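Local coordinates for protein metallo-carboxypeptidase (Pseudomonas aeruginosa, PDB 4A39) that probably acts as a zinc-dependent carboxypeptidase of the M14 family, trimming residues from the C-terminal ends of proteins or peptides in the cytosol, at residues Leu161-His166 against Glu195-Pro200; Leu171-Ile176 against Gln206-Lys211. All coordinates share one frame; numbering follows the deposited sequence.

Contact 1 of 2, residues Leu161-His166 against Glu195-Pro200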
loop_
_atom_site.group_PDB
_atom_site.type_symbol
_atom_site.label_atom_id
_atom_site.label_comp_id
_atom_site.label_asym_id
_atom_site.label_seq_id
_atom_site.Cartn_x
_atom_site.Cartn_y
_atom_site.Cartn_z
ATOM N N LEU A 161 -13.733 -0.988 9.382
ATOM C CA LEU A 161 -14.597 0.172 9.570
ATOM C C LEU A 161 -15.722 0.172 8.551
ATOM O O LEU A 161 -15.534 -0.269 7.422
ATOM C CB LEU A 161 -13.791 1.466 9.412
ATOM C CG LEU A 161 -12.497 1.585 10.222
ATOM C CD1 LEU A 161 -11.774 2.866 9.835
ATOM C CD2 LEU A 161 -12.813 1.560 11.713
ATOM N N ARG A 162 -16.897 0.649 8.956
ATOM C CA ARG A 162 -18.021 0.728 8.031
ATOM C C ARG A 162 -18.574 2.139 8.015
ATOM O O ARG A 162 -18.820 2.739 9.067
ATOM C CB ARG A 162 -19.146 -0.257 8.394
ATOM C CG ARG A 162 -20.368 -0.101 7.471
ATOM C CD ARG A 162 -21.311 -1.294 7.500
ATOM N NE ARG A 162 -22.043 -1.408 8.757
ATOM C CZ ARG A 162 -22.941 -2.356 9.006
ATOM N NH1 ARG A 162 -23.211 -3.271 8.084
ATOM N NH2 ARG A 162 -23.569 -2.388 10.174
ATOM N N VAL A 163 -18.742 2.674 6.811
ATOM C CA VAL A 163 -19.286 4.010 6.630
ATOM C C VAL A 163 -20.709 3.801 6.121
ATOM O O VAL A 163 -20.916 3.309 5.013
ATOM C CB VAL A 163 -18.475 4.811 5.586
ATOM C CG1 VAL A 163 -18.978 6.241 5.520
ATOM C CG2 VAL A 163 -16.994 4.779 5.939
ATOM N N ARG A 164 -21.688 4.152 6.949
ATOM C CA ARG A 164 -23.097 3.992 6.595
ATOM C C ARG A 164 -23.856 5.226 7.066
ATOM O O ARG A 164 -23.982 5.462 8.268
ATOM C CB ARG A 164 -23.654 2.730 7.266
ATOM C CG ARG A 164 -25.132 2.439 7.013
ATOM C CD ARG A 164 -25.503 1.062 7.581
ATOM N NE ARG A 164 -26.928 0.741 7.487
ATOM C CZ ARG A 164 -27.554 0.369 6.372
ATOM N NH1 ARG A 164 -26.887 0.261 5.232
ATOM N NH2 ARG A 164 -28.855 0.098 6.399
ATOM N N ARG A 165 -24.357 6.015 6.120
ATOM C CA ARG A 165 -25.083 7.231 6.463
ATOM C C ARG A 165 -26.573 7.179 6.143
ATOM O O ARG A 165 -27.316 8.106 6.467
ATOM C CB ARG A 165 -24.434 8.434 5.773
ATOM C CG ARG A 165 -23.060 8.764 6.342
ATOM C CD ARG A 165 -22.377 9.912 5.623
ATOM N NE ARG A 165 -21.097 10.234 6.256
ATOM C CZ ARG A 165 -20.218 11.107 5.778
ATOM N NH1 ARG A 165 -20.468 11.761 4.651
ATOM N NH2 ARG A 165 -19.085 11.331 6.431
ATOM N N HIS A 166 -27.004 6.094 5.509
ATOM C CA HIS A 166 -28.411 5.905 5.163
ATOM C C HIS A 166 -28.819 4.484 5.528
ATOM O O HIS A 166 -28.288 3.518 4.985
ATOM C CB HIS A 166 -28.640 6.151 3.669
ATOM C CG HIS A 166 -28.712 7.601 3.303
ATOM N ND1 HIS A 166 -27.661 8.471 3.499
ATOM C CD2 HIS A 166 -29.715 8.336 2.768
ATOM C CE1 HIS A 166 -28.015 9.681 3.103
ATOM N NE2 HIS A 166 -29.256 9.626 2.655
ATOM N N GLU A 195 -10.003 10.718 5.213
ATOM C CA GLU A 195 -10.032 12.144 5.497
ATOM C C GLU A 195 -11.059 12.884 4.649
ATOM O O GLU A 195 -11.594 13.905 5.080
ATOM C CB GLU A 195 -8.650 12.768 5.302
ATOM C CG GLU A 195 -7.599 12.191 6.224
ATOM C CD GLU A 195 -6.385 13.086 6.365
ATOM O OE1 GLU A 195 -6.036 13.780 5.386
ATOM O OE2 GLU A 195 -5.775 13.082 7.455
ATOM N N ARG A 196 -11.339 12.384 3.448
ATOM C CA ARG A 196 -12.322 13.049 2.598
ATOM C C ARG A 196 -13.712 12.985 3.222
ATOM O O ARG A 196 -14.545 13.866 2.993
ATOM C CB ARG A 196 -12.368 12.429 1.197
ATOM C CG ARG A 196 -13.482 13.033 0.350
ATOM C CD ARG A 196 -13.426 12.657 -1.117
ATOM N NE ARG A 196 -14.555 13.253 -1.827
ATOM C CZ ARG A 196 -14.771 13.152 -3.134
ATOM N NH1 ARG A 196 -13.930 12.475 -3.905
ATOM N NH2 ARG A 196 -15.834 13.734 -3.672
ATOM N N LEU A 197 -13.958 11.946 4.013
ATOM C CA LEU A 197 -15.250 11.764 4.677
ATOM C C LEU A 197 -15.564 12.872 5.684
ATOM O O LEU A 197 -16.720 13.056 6.074
ATOM C CB LEU A 197 -15.289 10.407 5.385
ATOM C CG LEU A 197 -15.685 9.180 4.559
ATOM C CD1 LEU A 197 -17.165 9.258 4.218
ATOM C CD2 LEU A 197 -14.842 9.097 3.307
ATOM N N GLN A 198 -14.536 13.607 6.099
ATOM C CA GLN A 198 -14.704 14.696 7.061
ATOM C C GLN A 198 -15.403 15.912 6.460
ATOM O O GLN A 198 -15.987 16.720 7.183
ATOM C CB GLN A 198 -13.343 15.132 7.609
ATOM C CG GLN A 198 -12.607 14.066 8.391
ATOM C CD GLN A 198 -11.252 14.539 8.881
ATOM O OE1 GLN A 198 -10.344 14.801 8.089
ATOM N NE2 GLN A 198 -11.110 14.659 10.195
ATOM N N ARG A 199 -15.335 16.044 5.139
ATOM C CA ARG A 199 -15.950 17.175 4.448
ATOM C C ARG A 199 -17.433 17.351 4.765
ATOM O O ARG A 199 -18.222 16.418 4.632
ATOM C CB ARG A 199 -15.770 17.029 2.937
ATOM C CG ARG A 199 -14.336 17.195 2.471
ATOM C CD ARG A 199 -14.215 16.983 0.971
ATOM N NE ARG A 199 -15.103 17.867 0.218
ATOM C CZ ARG A 199 -15.172 17.906 -1.110
ATOM N NH1 ARG A 199 -14.402 17.109 -1.842
ATOM N NH2 ARG A 199 -16.019 18.735 -1.708
ATOM N N PRO A 200 -17.827 18.564 5.195
ATOM C CA PRO A 200 -19.217 18.884 5.535
ATOM C C PRO A 200 -20.132 18.889 4.312
ATOM O O PRO A 200 -21.241 18.356 4.354
ATOM C CB PRO A 200 -19.108 20.273 6.167
ATOM C CG PRO A 200 -17.721 20.289 6.727
ATOM C CD PRO A 200 -16.929 19.649 5.619
HETATM O O HOH W 1 -18.922 14.020 3.598
#
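Arg165 reaches across to Leu197 with both its charge and its flat face, joining the end of strand 157-163, which lies next to the outermost strand 144-151, to a turn in the alpha/beta fold of the M14 zinc carboxypeptidases, built round a mixed sheet. Strand 157-163 has just run out, and a type I beta turn from Arg196 to Arg199, in which Arg199 N is hydrogen-bonded to Arg196 O, lies at the C-terminal end of helix 185-196.

The polar part rests on one guanidinium. Arg165 NH2 donates to the backbone O of Leu197 over 2.9 Å, with an N-H...O angle of 155°; the oxygen lies in the guanidinium plane, while the donor is tilted 20° from the carbonyl plane. The side chain is extended from CG to NE, which carries the charged end over to the turn. Arg165 NE is hydrogen-bonded to Glu142 O, so the guanidinium is gripped from a second part of the chain and its rotation is restrained.

The apolar part belongs to Leu197 CD1, a methyl that serves two partners. It touches Val163 CG1 at 3.8 Å and also sits over one face of the Arg165 guanidinium, offset toward its rim. Leu209 of helix 203-211 and Ile141 also touch this leucine.

Water extends the polar link along the turn: it accepts from Arg165 NH1 at 2.9 Å and lies 2.7 Å from Arg199 O, within hydrogen-bonding reach.

Contact 2 of 2, residues Leu171-Ile176 against Gln206-Lys211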
loop_
_atom_site.group_PDB
_atom_site.type_symbol
_atom_site.label_atom_id
_atom_site.label_comp_id
_atom_site.label_asym_id
_atom_site.label_seq_id
_atom_site.Cartn_x
_atom_site.Cartn_y
_atom_site.Cartn_z
ATOM N N LEU A 171 -25.701 -1.344 -1.388
ATOM C CA LEU A 171 -24.409 -1.776 -1.914
ATOM C C LEU A 171 -23.323 -1.783 -0.845
ATOM O O LEU A 171 -23.333 -0.956 0.063
ATOM C CB LEU A 171 -23.985 -0.869 -3.075
ATOM C CG LEU A 171 -24.916 -0.863 -4.292
ATOM C CD1 LEU A 171 -24.407 0.122 -5.326
ATOM C CD2 LEU A 171 -25.001 -2.263 -4.885
ATOM N N LYS A 172 -22.393 -2.729 -0.958
ATOM C CA LYS A 172 -21.279 -2.852 -0.017
ATOM C C LYS A 172 -19.983 -2.711 -0.798
ATOM O O LYS A 172 -19.627 -3.592 -1.579
ATOM C CB LYS A 172 -21.294 -4.218 0.678
ATOM C CG LYS A 172 -22.522 -4.485 1.528
ATOM C CD LYS A 172 -23.768 -4.643 0.684
ATOM C CE LYS A 172 -23.822 -5.999 0.011
ATOM N NZ LYS A 172 -25.108 -6.151 -0.731
ATOM N N LEU A 173 -19.279 -1.602 -0.588
ATOM C CA LEU A 173 -18.028 -1.350 -1.300
ATOM C C LEU A 173 -16.839 -1.585 -0.373
ATOM O O LEU A 173 -16.643 -0.852 0.600
ATOM C CB LEU A 173 -18.013 0.087 -1.822
ATOM C CG LEU A 173 -19.300 0.587 -2.483
ATOM C CD1 LEU A 173 -19.038 1.965 -3.061
ATOM C CD2 LEU A 173 -19.767 -0.370 -3.571
ATOM N N TRP A 174 -16.047 -2.606 -0.691
ATOM C CA TRP A 174 -14.891 -2.967 0.117
ATOM C C TRP A 174 -13.543 -2.484 -0.392
ATOM O O TRP A 174 -13.225 -2.600 -1.582
ATOM C CB TRP A 174 -14.814 -4.487 0.269
ATOM C CG TRP A 174 -15.926 -5.096 1.059
ATOM C CD1 TRP A 174 -17.246 -5.173 0.710
ATOM C CD2 TRP A 174 -15.805 -5.746 2.327
ATOM N NE1 TRP A 174 -17.956 -5.836 1.688
ATOM C CE2 TRP A 174 -17.094 -6.200 2.691
ATOM C CE3 TRP A 174 -14.730 -5.990 3.194
ATOM C CZ2 TRP A 174 -17.338 -6.887 3.885
ATOM C CZ3 TRP A 174 -14.971 -6.673 4.384
ATOM C CH2 TRP A 174 -16.268 -7.114 4.717
ATOM N N VAL A 175 -12.744 -1.968 0.536
ATOM C CA VAL A 175 -11.397 -1.506 0.228
ATOM C C VAL A 175 -10.477 -1.942 1.364
ATOM O O VAL A 175 -10.697 -1.559 2.518
ATOM C CB VAL A 175 -11.332 0.028 0.124
ATOM C CG1 VAL A 175 -9.928 0.458 -0.278
ATOM C CG2 VAL A 175 -12.348 0.518 -0.893
ATOM N N ILE A 176 -9.478 -2.763 1.044
ATOM C CA ILE A 176 -8.516 -3.218 2.047
ATOM C C ILE A 176 -7.115 -2.815 1.588
ATOM O O ILE A 176 -6.851 -2.701 0.383
ATOM C CB ILE A 176 -8.588 -4.751 2.280
ATOM C CG1 ILE A 176 -8.072 -5.509 1.060
ATOM C CG2 ILE A 176 -10.031 -5.156 2.591
ATOM C CD1 ILE A 176 -8.014 -7.005 1.270
ATOM N N GLN A 206 -22.352 12.382 -0.951
ATOM C CA GLN A 206 -23.732 12.320 -0.492
ATOM C C GLN A 206 -24.460 11.378 -1.445
ATOM O O GLN A 206 -25.236 10.521 -1.021
ATOM C CB GLN A 206 -24.347 13.725 -0.525
ATOM C CG GLN A 206 -25.609 13.909 0.309
ATOM C CD GLN A 206 -25.989 15.373 0.465
ATOM O OE1 GLN A 206 -25.381 16.261 -0.158
ATOM N NE2 GLN A 206 -26.999 15.636 1.304
ATOM N N ARG A 207 -24.177 11.529 -2.737
ATOM C CA ARG A 207 -24.793 10.695 -3.760
ATOM C C ARG A 207 -24.340 9.249 -3.601
ATOM O O ARG A 207 -25.149 8.325 -3.664
ATOM C CB ARG A 207 -24.416 11.189 -5.157
ATOM C CG ARG A 207 -24.888 12.597 -5.493
ATOM C CD ARG A 207 -24.588 12.919 -6.953
ATOM N NE ARG A 207 -24.944 14.288 -7.321
ATOM C CZ ARG A 207 -24.840 14.780 -8.553
ATOM N NH1 ARG A 207 -24.393 14.013 -9.540
ATOM N NH2 ARG A 207 -25.183 16.039 -8.799
ATOM N N LEU A 208 -23.042 9.058 -3.389
ATOM C CA LEU A 208 -22.492 7.719 -3.234
ATOM C C LEU A 208 -23.012 6.988 -2.001
ATOM O O LEU A 208 -23.393 5.821 -2.079
ATOM C CB LEU A 208 -20.961 7.779 -3.178
ATOM C CG LEU A 208 -20.226 6.458 -2.908
ATOM C CD1 LEU A 208 -20.620 5.420 -3.948
ATOM C CD2 LEU A 208 -18.725 6.698 -2.935
ATOM N N LEU A 209 -23.040 7.677 -0.864
ATOM C CA LEU A 209 -23.481 7.057 0.375
ATOM C C LEU A 209 -24.990 6.898 0.527
ATOM O O LEU A 209 -25.456 6.263 1.473
ATOM C CB LEU A 209 -22.892 7.821 1.563
ATOM C CG LEU A 209 -21.357 7.774 1.573
ATOM C CD1 LEU A 209 -20.823 8.622 2.713
ATOM C CD2 LEU A 209 -20.884 6.329 1.706
ATOM N N GLU A 210 -25.757 7.471 -0.395
ATOM C CA GLU A 210 -27.205 7.311 -0.337
ATOM C C GLU A 210 -27.519 5.919 -0.873
ATOM O O GLU A 210 -28.573 5.349 -0.582
ATOM C CB GLU A 210 -27.920 8.360 -1.201
ATOM C CG GLU A 210 -27.963 9.759 -0.611
ATOM C CD GLU A 210 -28.749 10.734 -1.474
ATOM O OE1 GLU A 210 -28.392 10.910 -2.659
ATOM O OE2 GLU A 210 -29.725 11.327 -0.968
ATOM N N LYS A 211 -26.586 5.368 -1.646
ATOM C CA LYS A 211 -26.769 4.057 -2.250
ATOM C C LYS A 211 -25.766 2.998 -1.809
ATOM O O LYS A 211 -25.966 1.813 -2.063
ATOM C CB LYS A 211 -26.722 4.194 -3.772
ATOM C CG LYS A 211 -27.739 5.186 -4.304
ATOM C CD LYS A 211 -27.568 5.459 -5.785
ATOM C CE LYS A 211 -28.618 6.453 -6.260
ATOM N NZ LYS A 211 -28.531 6.708 -7.722
#
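Leu171 and Lys211 meet through their backbones where a strand of the central sheet begins beside the C-terminal part of helix 203-211. The contact lies within a beta-alpha-beta crossover: strand 171-177, helices 185-196 and 203-211, then strand 212-217, parallel and adjacent to the first. Leu171 N donates to Lys211 O over 3.2 Å, an N-H...O angle of 157°, and the donor lies in the carbonyl plane. The same oxygen is approached by the leucine side chain: Leu171 CB is 3.5 Å from Lys211 O and Leu171 CG 3.6 Å, so aliphatic carbon packs beside the polar link.

The close apolar packing is narrow, one methyl against another. Leu173 CD1 touches Leu208 CD1 at 3.9 Å, both residues being buried. In Leu208 the CG stands anti to the backbone N (chi1 175°), which helps bring its end nearer the strand than the direction of its first side-chain bond would suggest.

The outer side is looser. Lys211 is partly exposed, and its extended side chain leads away from the strand to a salt bridge between its NZ and Asp385 OD1.

Leu171 and Leu173 are both hydrogen-bonded through the backbone to Asp213 of strand 212-217, next in the chain. Leu173 also packs on Ala212 and Leu214 of that strand and on Leu268 of strand 268-275, while Leu208 brings helix 203-211 onto the parallel pair 171-177 and 212-217 within the mixed sheet.

Followed from the N terminus, the chain lays down strand 157-163, turns, and enters strand 171-177 before either contact is closed. The turn at the end of helix 185-196 then returns to 161-166, closing contact 1 across 28 residues; helix 203-211 next returns to 171-176, closing contact 2 across 29. The two loops therefore cross rather than nest. Their centres lie 10 Å apart, and they meet directly: Arg165 CD packs against Leu209 CD1 at 3.5 Å, and Leu197 CD1 lies 4.0 Å from the same methyl. Together they tie that turn and helix 203-211 to the end of strand 157-163 and the start of strand 171-177, away from the zinc site.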